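Local coordinates for protein nickel-dependent hydrogenase large subunit (Allochromatium vinosum, PDB 3MYR) that forms the nickel-iron active-centre subunit of a heterodimeric hydrogenase that oxidises molecular hydrogen, and probably recycles the hydrogen made by nitrogenase, at residues C64-G69 with L94-Q99; F281-D286 with I482-R487; A71-V76 with F217-V222. All coordinates share one frame; numbering follows the deposited sequence.

Contact 1. Residues C64-G69 with L94-Q99; sequences CTLVHG and LMIGAQ. With NFV (Ni-Fe oxidized active center), chain N.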
loop_
_atom_site.group_PDB
_atom_site.type_symbol
_atom_site.label_atom_id
_atom_site.label_comp_id
_atom_site.label_asym_id
_atom_site.label_seq_id
_atom_site.Cartn_x
_atom_site.Cartn_y
_atom_site.Cartn_z
ATOM N N CYS B 64 1.129 -0.737 -0.998
ATOM C CA CYS B 64 1.949 -1.480 -1.925
ATOM C C CYS B 64 1.889 -0.674 -3.267
ATOM O O CYS B 64 1.413 -1.160 -4.287
ATOM C CB CYS B 64 1.495 -2.938 -2.122
ATOM S SG CYS B 64 -0.288 -2.968 -2.612
ATOM N N THR B 65 2.385 0.551 -3.257
ATOM C CA THR B 65 2.486 1.280 -4.506
ATOM C C THR B 65 3.499 0.464 -5.375
ATOM O O THR B 65 4.099 -0.480 -4.839
ATOM C CB THR B 65 2.969 2.710 -4.269
ATOM O OG1 THR B 65 2.883 3.395 -5.519
ATOM C CG2 THR B 65 4.382 2.736 -3.743
ATOM N N LEU B 66 3.558 0.739 -6.674
ATOM C CA LEU B 66 4.400 0.001 -7.632
ATOM C C LEU B 66 3.840 -1.376 -8.036
ATOM O O LEU B 66 3.879 -1.745 -9.210
ATOM C CB LEU B 66 5.909 -0.019 -7.182
ATOM C CG LEU B 66 6.852 -1.009 -7.906
ATOM C CD1 LEU B 66 8.217 -0.474 -7.953
ATOM C CD2 LEU B 66 6.843 -2.362 -7.178
ATOM N N VAL B 67 3.332 -2.178 -7.091
ATOM C CA VAL B 67 3.183 -3.611 -7.447
ATOM C C VAL B 67 2.073 -3.876 -8.471
ATOM O O VAL B 67 2.248 -4.754 -9.315
ATOM C CB VAL B 67 2.925 -4.555 -6.205
ATOM C CG1 VAL B 67 4.061 -4.331 -5.157
ATOM C CG2 VAL B 67 1.530 -4.266 -5.631
ATOM N N HIS B 68 0.987 -3.088 -8.458
ATOM C CA HIS B 68 0.000 -3.260 -9.511
ATOM C C HIS B 68 0.462 -2.654 -10.842
ATOM O O HIS B 68 -0.044 -3.067 -11.854
ATOM C CB HIS B 68 -1.359 -2.670 -9.090
ATOM C CG HIS B 68 -1.984 -3.415 -7.933
ATOM N ND1 HIS B 68 -2.596 -4.629 -8.080
ATOM C CD2 HIS B 68 -2.087 -3.108 -6.615
ATOM C CE1 HIS B 68 -3.009 -5.074 -6.896
ATOM N NE2 HIS B 68 -2.721 -4.161 -5.989
ATOM N N GLY B 69 1.277 -1.577 -10.825
ATOM C CA GLY B 69 1.878 -1.087 -12.039
ATOM C C GLY B 69 2.694 -2.215 -12.666
ATOM O O GLY B 69 2.603 -2.464 -13.849
ATOM N N LEU B 94 15.149 -3.852 -8.992
ATOM C CA LEU B 94 15.590 -2.899 -7.982
ATOM C C LEU B 94 14.423 -2.126 -7.335
ATOM O O LEU B 94 14.350 -1.963 -6.095
ATOM C CB LEU B 94 16.574 -1.911 -8.625
ATOM C CG LEU B 94 17.989 -2.474 -8.873
ATOM C CD1 LEU B 94 18.768 -1.586 -9.886
ATOM C CD2 LEU B 94 18.774 -2.566 -7.525
ATOM N N MET B 95 13.473 -1.678 -8.151
ATOM C CA MET B 95 12.316 -0.930 -7.628
ATOM C C MET B 95 11.452 -1.877 -6.805
ATOM O O MET B 95 10.903 -1.474 -5.781
ATOM C CB MET B 95 11.516 -0.346 -8.801
ATOM C CG MET B 95 12.274 0.775 -9.524
ATOM S SD MET B 95 11.329 1.467 -10.932
ATOM C CE MET B 95 10.456 0.083 -11.679
ATOM N N ILE B 96 11.296 -3.128 -7.252
ATOM C CA ILE B 96 10.517 -4.088 -6.465
ATOM C C ILE B 96 11.182 -4.339 -5.122
ATOM O O ILE B 96 10.537 -4.262 -4.085
ATOM C CB ILE B 96 10.302 -5.446 -7.214
ATOM C CG1 ILE B 96 9.428 -5.223 -8.429
ATOM C CG2 ILE B 96 9.746 -6.614 -6.247
ATOM C CD1 ILE B 96 9.552 -6.418 -9.461
ATOM N N GLY B 97 12.482 -4.593 -5.121
ATOM C CA GLY B 97 13.224 -4.816 -3.839
ATOM C C GLY B 97 13.064 -3.569 -2.945
ATOM O O GLY B 97 12.764 -3.697 -1.754
ATOM N N ALA B 98 13.224 -2.375 -3.502
ATOM C CA ALA B 98 13.090 -1.125 -2.686
ATOM C C ALA B 98 11.696 -1.074 -2.093
ATOM O O ALA B 98 11.516 -0.580 -0.949
ATOM C CB ALA B 98 13.318 0.157 -3.522
ATOM N N GLN B 99 10.689 -1.533 -2.854
ATOM C CA GLN B 99 9.297 -1.449 -2.332
ATOM C C GLN B 99 9.085 -2.439 -1.142
ATOM O O GLN B 99 8.400 -2.130 -0.148
ATOM C CB GLN B 99 8.293 -1.778 -3.469
ATOM C CG GLN B 99 6.844 -1.951 -2.963
ATOM C CD GLN B 99 6.317 -0.663 -2.264
ATOM O OE1 GLN B 99 6.702 0.427 -2.632
ATOM N NE2 GLN B 99 5.436 -0.813 -1.249
HETATM FE FE NFV N . -1.092 -5.059 -2.062
HETATM NI NI NFV N . -2.100 -2.529 -0.771
HETATM C C1 NFV N . -0.972 -5.847 -3.419
HETATM O O1 NFV N . -0.832 -6.510 -4.457
HETATM C C2 NFV N . 0.595 -5.780 -1.541
HETATM N N2 NFV N . 1.650 -6.227 -1.244
HETATM C C3 NFV N . -2.039 -6.456 -1.223
HETATM N N3 NFV N . -2.651 -7.315 -0.715
HETATM O O4 NFV N . -1.133 -4.085 -0.331
#

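Contact 2. Residues F281-D286 with I482-R487; sequences FLCYGD and IMEAPR. With NFV (Ni-Fe oxidized active center), chain N.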
loop_
_atom_site.group_PDB
_atom_site.type_symbol
_atom_site.label_atom_id
_atom_site.label_comp_id
_atom_site.label_asym_id
_atom_site.label_seq_id
_atom_site.Cartn_x
_atom_site.Cartn_y
_atom_site.Cartn_z
ATOM N N PHE B 281 0.037 -23.061 1.033
ATOM C CA PHE B 281 0.712 -21.793 0.718
ATOM C C PHE B 281 0.910 -21.694 -0.778
ATOM O O PHE B 281 1.195 -22.676 -1.405
ATOM C CB PHE B 281 2.053 -21.699 1.448
ATOM C CG PHE B 281 1.884 -21.772 2.906
ATOM C CD1 PHE B 281 1.757 -23.022 3.531
ATOM C CD2 PHE B 281 1.748 -20.589 3.671
ATOM C CE1 PHE B 281 1.511 -23.116 4.955
ATOM C CE2 PHE B 281 1.522 -20.664 5.061
ATOM C CZ PHE B 281 1.330 -21.934 5.683
ATOM N N LEU B 282 0.767 -20.503 -1.340
ATOM C CA LEU B 282 0.876 -20.365 -2.762
ATOM C C LEU B 282 1.826 -19.202 -3.115
ATOM O O LEU B 282 1.692 -18.087 -2.561
ATOM C CB LEU B 282 -0.541 -20.130 -3.322
ATOM C CG LEU B 282 -0.701 -19.657 -4.763
ATOM C CD1 LEU B 282 -0.406 -20.857 -5.686
ATOM C CD2 LEU B 282 -2.106 -19.131 -4.981
ATOM N N CYS B 283 2.721 -19.467 -4.090
ATOM C CA CYS B 283 3.594 -18.463 -4.686
ATOM C C CYS B 283 3.529 -18.524 -6.201
ATOM O O CYS B 283 3.644 -19.599 -6.765
ATOM C CB CYS B 283 5.057 -18.713 -4.313
ATOM S SG CYS B 283 5.336 -18.614 -2.543
ATOM N N TYR B 284 3.477 -17.363 -6.842
ATOM C CA TYR B 284 3.719 -17.306 -8.274
ATOM C C TYR B 284 5.203 -17.148 -8.572
ATOM O O TYR B 284 5.623 -17.395 -9.724
ATOM C CB TYR B 284 2.936 -16.170 -8.913
ATOM C CG TYR B 284 1.439 -16.171 -8.689
ATOM C CD1 TYR B 284 0.736 -17.371 -8.447
ATOM C CD2 TYR B 284 0.693 -14.965 -8.842
ATOM C CE1 TYR B 284 -0.680 -17.362 -8.298
ATOM C CE2 TYR B 284 -0.768 -14.945 -8.676
ATOM C CZ TYR B 284 -1.409 -16.143 -8.354
ATOM O OH TYR B 284 -2.786 -16.105 -8.178
ATOM N N GLY B 285 5.989 -16.686 -7.587
ATOM C CA GLY B 285 7.418 -16.456 -7.811
ATOM C C GLY B 285 7.688 -15.098 -8.487
ATOM O O GLY B 285 6.760 -14.436 -8.994
ATOM N N ASP B 286 8.942 -14.639 -8.449
ATOM C CA ASP B 286 9.290 -13.327 -8.997
ATOM C C ASP B 286 10.804 -13.119 -8.996
ATOM O O ASP B 286 11.531 -13.913 -8.405
ATOM C CB ASP B 286 8.647 -12.216 -8.159
ATOM C CG ASP B 286 8.336 -10.962 -8.997
ATOM O OD1 ASP B 286 7.366 -10.257 -8.676
ATOM O OD2 ASP B 286 9.108 -10.648 -9.944
ATOM N N ILE B 482 2.138 -11.610 -13.477
ATOM C CA ILE B 482 2.289 -12.122 -12.118
ATOM C C ILE B 482 3.361 -11.350 -11.384
ATOM O O ILE B 482 4.243 -10.695 -11.978
ATOM C CB ILE B 482 2.587 -13.671 -12.049
ATOM C CG1 ILE B 482 3.835 -14.030 -12.815
ATOM C CG2 ILE B 482 1.500 -14.444 -12.664
ATOM C CD1 ILE B 482 5.218 -13.886 -11.969
ATOM N N MET B 483 3.272 -11.378 -10.069
ATOM C CA MET B 483 4.269 -10.688 -9.265
ATOM C C MET B 483 4.167 -11.268 -7.850
ATOM O O MET B 483 3.103 -11.776 -7.477
ATOM C CB MET B 483 3.965 -9.210 -9.252
ATOM C CG MET B 483 4.335 -8.611 -7.927
ATOM S SD MET B 483 4.737 -6.967 -8.251
ATOM C CE MET B 483 6.212 -6.748 -7.264
ATOM N N GLU B 484 5.252 -11.228 -7.088
ATOM C CA GLU B 484 5.174 -11.525 -5.652
ATOM C C GLU B 484 5.205 -10.149 -5.024
ATOM O O GLU B 484 6.244 -9.500 -5.023
ATOM C CB GLU B 484 6.381 -12.365 -5.190
ATOM C CG GLU B 484 6.244 -13.933 -5.415
ATOM C CD GLU B 484 5.082 -14.622 -4.605
ATOM O OE1 GLU B 484 4.700 -14.183 -3.461
ATOM O OE2 GLU B 484 4.568 -15.645 -5.125
ATOM N N ALA B 485 4.046 -9.653 -4.611
ATOM C CA ALA B 485 3.954 -8.331 -3.974
ATOM C C ALA B 485 4.338 -8.547 -2.485
ATOM O O ALA B 485 4.354 -9.691 -2.029
ATOM C CB ALA B 485 2.508 -7.812 -4.099
ATOM N N PRO B 486 4.734 -7.485 -1.753
ATOM C CA PRO B 486 5.025 -7.731 -0.308
ATOM C C PRO B 486 3.984 -8.547 0.494
ATOM O O PRO B 486 4.366 -9.247 1.420
ATOM C CB PRO B 486 5.130 -6.304 0.291
ATOM C CG PRO B 486 5.624 -5.501 -0.900
ATOM C CD PRO B 486 4.851 -6.041 -2.107
ATOM N N ARG B 487 2.695 -8.476 0.135
ATOM C CA ARG B 487 1.693 -9.281 0.820
ATOM C C ARG B 487 1.445 -10.654 0.202
ATOM O O ARG B 487 0.793 -11.465 0.812
ATOM C CB ARG B 487 0.401 -8.491 1.035
ATOM C CG ARG B 487 0.625 -7.350 2.018
ATOM C CD ARG B 487 -0.384 -6.180 1.857
ATOM N NE ARG B 487 0.091 -5.087 2.735
ATOM C CZ ARG B 487 1.088 -4.232 2.450
ATOM N NH1 ARG B 487 1.780 -4.200 1.287
ATOM N NH2 ARG B 487 1.500 -3.479 3.392
HETATM FE FE NFV N . -1.092 -5.059 -2.062
HETATM NI NI NFV N . -2.100 -2.529 -0.771
HETATM C C1 NFV N . -0.972 -5.847 -3.419
HETATM O O1 NFV N . -0.832 -6.510 -4.457
HETATM C C2 NFV N . 0.595 -5.780 -1.541
HETATM N N2 NFV N . 1.650 -6.227 -1.244
HETATM C C3 NFV N . -2.039 -6.456 -1.223
HETATM N N3 NFV N . -2.651 -7.315 -0.715
HETATM O O4 NFV N . -1.133 -4.085 -0.331
HETATM O O HOH W 1 2.772 -15.702 -2.157
#

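Contact 3. Residues A71-V76 with F217-V222; sequences ASVRAV and FVVGGV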
loop_
_atom_site.group_PDB
_atom_site.type_symbol
_atom_site.label_atom_id
_atom_site.label_comp_id
_atom_site.label_asym_id
_atom_site.label_seq_id
_atom_site.Cartn_x
_atom_site.Cartn_y
_atom_site.Cartn_z
ATOM N N ALA B 71 2.530 -5.581 -12.173
ATOM C CA ALA B 71 1.699 -6.706 -12.613
ATOM C C ALA B 71 0.946 -6.334 -13.912
ATOM O O ALA B 71 0.814 -7.160 -14.825
ATOM C CB ALA B 71 0.688 -7.059 -11.512
ATOM N N SER B 72 0.492 -5.072 -13.992
ATOM C CA SER B 72 -0.228 -4.602 -15.154
ATOM C C SER B 72 0.610 -4.587 -16.415
ATOM O O SER B 72 0.192 -5.122 -17.442
ATOM C CB SER B 72 -0.835 -3.205 -14.927
ATOM O OG SER B 72 -1.637 -2.866 -16.029
ATOM N N VAL B 73 1.815 -4.021 -16.371
ATOM C CA VAL B 73 2.611 -3.904 -17.643
ATOM C C VAL B 73 3.064 -5.338 -17.974
ATOM O O VAL B 73 3.187 -5.693 -19.152
ATOM C CB VAL B 73 3.851 -2.945 -17.523
ATOM C CG1 VAL B 73 3.394 -1.459 -17.345
ATOM C CG2 VAL B 73 4.715 -3.352 -16.347
ATOM N N ARG B 74 3.336 -6.159 -16.967
ATOM C CA ARG B 74 3.683 -7.583 -17.236
ATOM C C ARG B 74 2.507 -8.346 -17.897
ATOM O O ARG B 74 2.742 -9.247 -18.715
ATOM C CB ARG B 74 4.040 -8.332 -15.957
ATOM C CG ARG B 74 5.456 -8.053 -15.460
ATOM C CD ARG B 74 5.754 -8.775 -14.146
ATOM N NE ARG B 74 7.128 -8.509 -13.671
ATOM C CZ ARG B 74 7.621 -8.954 -12.517
ATOM N NH1 ARG B 74 6.853 -9.664 -11.714
ATOM N NH2 ARG B 74 8.872 -8.650 -12.135
ATOM N N ALA B 75 1.257 -7.982 -17.539
ATOM C CA ALA B 75 0.087 -8.665 -18.116
ATOM C C ALA B 75 0.013 -8.327 -19.581
ATOM O O ALA B 75 -0.223 -9.227 -20.435
ATOM C CB ALA B 75 -1.259 -8.201 -17.392
ATOM N N VAL B 76 0.174 -7.033 -19.883
ATOM C CA VAL B 76 0.218 -6.581 -21.275
ATOM C C VAL B 76 1.399 -7.182 -22.096
ATOM O O VAL B 76 1.195 -7.677 -23.220
ATOM C CB VAL B 76 0.162 -5.047 -21.446
ATOM C CG1 VAL B 76 0.052 -4.721 -22.975
ATOM C CG2 VAL B 76 -1.089 -4.455 -20.676
ATOM N N PHE B 217 5.392 3.699 -14.934
ATOM C CA PHE B 217 5.831 2.470 -15.588
ATOM C C PHE B 217 5.502 2.594 -17.052
ATOM O O PHE B 217 4.802 3.485 -17.425
ATOM C CB PHE B 217 5.124 1.239 -15.007
ATOM C CG PHE B 217 5.463 1.011 -13.591
ATOM C CD1 PHE B 217 6.609 0.302 -13.257
ATOM C CD2 PHE B 217 4.732 1.678 -12.586
ATOM C CE1 PHE B 217 7.020 0.255 -11.917
ATOM C CE2 PHE B 217 5.063 1.576 -11.253
ATOM C CZ PHE B 217 6.217 0.871 -10.897
ATOM N N VAL B 218 6.125 1.795 -17.912
ATOM C CA VAL B 218 5.580 1.683 -19.263
ATOM C C VAL B 218 5.565 0.238 -19.720
ATOM O O VAL B 218 6.475 -0.562 -19.381
ATOM C CB VAL B 218 6.366 2.441 -20.369
ATOM C CG1 VAL B 218 6.016 3.798 -20.368
ATOM C CG2 VAL B 218 7.863 2.269 -20.182
ATOM N N VAL B 219 4.613 -0.055 -20.605
ATOM C CA VAL B 219 4.569 -1.373 -21.184
ATOM C C VAL B 219 5.761 -1.511 -22.145
ATOM O O VAL B 219 5.874 -0.721 -23.085
ATOM C CB VAL B 219 3.296 -1.533 -22.049
ATOM C CG1 VAL B 219 3.455 -2.867 -22.915
ATOM C CG2 VAL B 219 2.097 -1.570 -21.129
ATOM N N GLY B 220 6.577 -2.545 -21.975
ATOM C CA GLY B 220 7.710 -2.699 -22.863
ATOM C C GLY B 220 9.046 -2.256 -22.285
ATOM O O GLY B 220 10.077 -2.411 -22.933
ATOM N N GLY B 221 9.072 -1.685 -21.079
ATOM C CA GLY B 221 10.385 -1.317 -20.477
ATOM C C GLY B 221 10.222 -0.431 -19.270
ATOM O O GLY B 221 9.268 -0.647 -18.513
ATOM N N VAL B 222 11.131 0.543 -19.069
ATOM C CA VAL B 222 10.970 1.575 -18.037
ATOM C C VAL B 222 11.029 2.923 -18.727
ATOM O O VAL B 222 11.620 3.042 -19.820
ATOM C CB VAL B 222 12.035 1.461 -16.916
ATOM C CG1 VAL B 222 11.871 0.093 -16.177
ATOM C CG2 VAL B 222 13.529 1.591 -17.539
#

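Contact 1. Residues C64-G69 with L94-Q99
Leu66 and Gln99 meet where the start of helix 67-80 abuts the side of helix 86-112, and the backbones stay well apart, with Val67 CA and Ile96 CA separated by 7.4 Å. Leu66 is the N-cap residue of the first helix and has a positive phi of 77°. Its CG stands anti to the backbone N (chi1 167°), on the side of the second helix, and both methyls touch that helix. There they part. CD1 of Leu66 presses on CB of Met95 at 3.4 Å, closer than carbons usually sit. CD2 of Leu66 lies 4.1 Å from CG1 of Ile96, whose side chain it meets at about a right angle. The same CD2 of Leu66 is 4.0 Å from CB of Gln99, and the two side chains run past one another, pointing opposite ways. Gln99 bends at chi2 (60°), and its amide group comes up against the Cys64-Thr65 backbone. CD of Gln99 is 3.4 Å from O of Thr65, and OE1 of Gln99 is 3.5 Å from CG2 of Thr65. No hydrogen bond crosses the contact. NE2 of Gln99 bonds to Asp103 instead, and weakly to the carbonyl of Val63. OG1 of Thr65 takes the backbone N of His214. Cys64 belongs to the Cys-x-x-Cys motif, begun by Cys61, of nickel-iron hydrogenase large subunits. SG of Cys64 binds the iron of the active centre at 2.3 Å, and Cys558 binds the same iron. CG2 of Val67 packs against O1 of an iron-bound diatomic ligand. Around the contact, helix 203-209 lays His205 against Leu66 and Gln99, and strand 476-485 brings Met483 onto Val67 and Ile96.

Contact 2. Residues F281-D286 with I482-R487
Glu484 reaches the 283-285 backbone with its CG anti to its own carbonyl carbon (chi1 -84°) and its chain then bent at chi2 (-63°). OE2 of Glu484 accepts the N-H of Gly285 at 3.0 Å, through the anti lone pair and nearly in line. Tyr284 N gives the same OE2 of Glu484 a weak, bent bond at 2.7 Å. In return, OD1 of Asp286 accepts the backbone N of Glu484 at 2.8 Å, again with its anti lone pair. Within this chain, strand 476-485 is an outer strand of a three-stranded antiparallel sheet, and residues 283-286 run at 98° to 482-484. No backbone-to-backbone hydrogen bond joins the two segments; the bonds between them run through the carboxylates. OE1 of Glu484 forms a salt bridge with Arg393 and receives a water that also donates to O of Leu282. An alanine at Glu484 would probably leave the Gly285 N-H without this acceptor and Arg393 without one charged partner. Beside these bonds, CD2 of Tyr284 rests 3.9 Å from CG2 of Ile482. OD2 of Asp286 pairs with Arg74. Further along, Arg487 N donates to N2 of the nickel-iron centre at 2.8 Å, and NH1 of Arg487 adds a weak bond to the same atom.

Contact 3. Residues A71-V76 with F217-V222
Val73 and Val76, one turn apart on helix 67-80, face a type II beta turn that runs from Val218 to Gly221. The loop comes close here, with Val73 CA and Val219 CA 4.8 Å apart. The main bump is CG1 of Val73. It sits anti to its carbonyl carbon (chi1 -68°) and fits into the hollow where the loop backbone passes from Phe217 to Val219. CG1 of Val73 is 3.6 Å from C of Val218 and also touches N of Val219. One wall of the hollow is CB of Phe217, 4.0 Å from CG1 of Val73. The other is CG2 of Val219. Val219 is the bump that answers from the loop. Its two methyls bear on the ridge made by the two helix valines: CG2 of Val219 is 4.0 Å from CB of Val76, and CG1 of Val219 is 3.9 Å from CG1 of Val76. The side chains of Val76 and Val219 cross at about a right angle. The ring of Phe217 leads away from this patch and packs on Leu66 and Met95. The CB of Val218 points away from the helix, and its side chain packs on Tyr262 of the small subunit. At the backbone angles of Gly220 (phi 101°, psi -5°) a CB would jam against the carbonyl O of Val219. Its N bonds to OE2 of Glu77, one residue beyond Val76. Within the turn, N of Gly221 donates to O of Val218 at 3.3 Å.

All three contacts are buried, but they differ in depth. The centres of contacts 1 and 2 lie about 11 and 9 Å from the centre of the chain, and both contacts touch the nickel-iron centre. The centre of contact 3 is about 20 Å from that of the chain, and this contact reaches the small subunit. Contacts 1 and 3 share helix 67-80, the first at its start and the second further along. Contact 1 joins apolar packing to metal binding. Contact 2 is carried by carboxylates and backbone amides. Contact 3 has no hydrogen bond across its segments and rests on valine methyls. Arg74 ties it to contact 2 through NH1 and O of Ile482, 2.8 Å apart, a probable hydrogen bond.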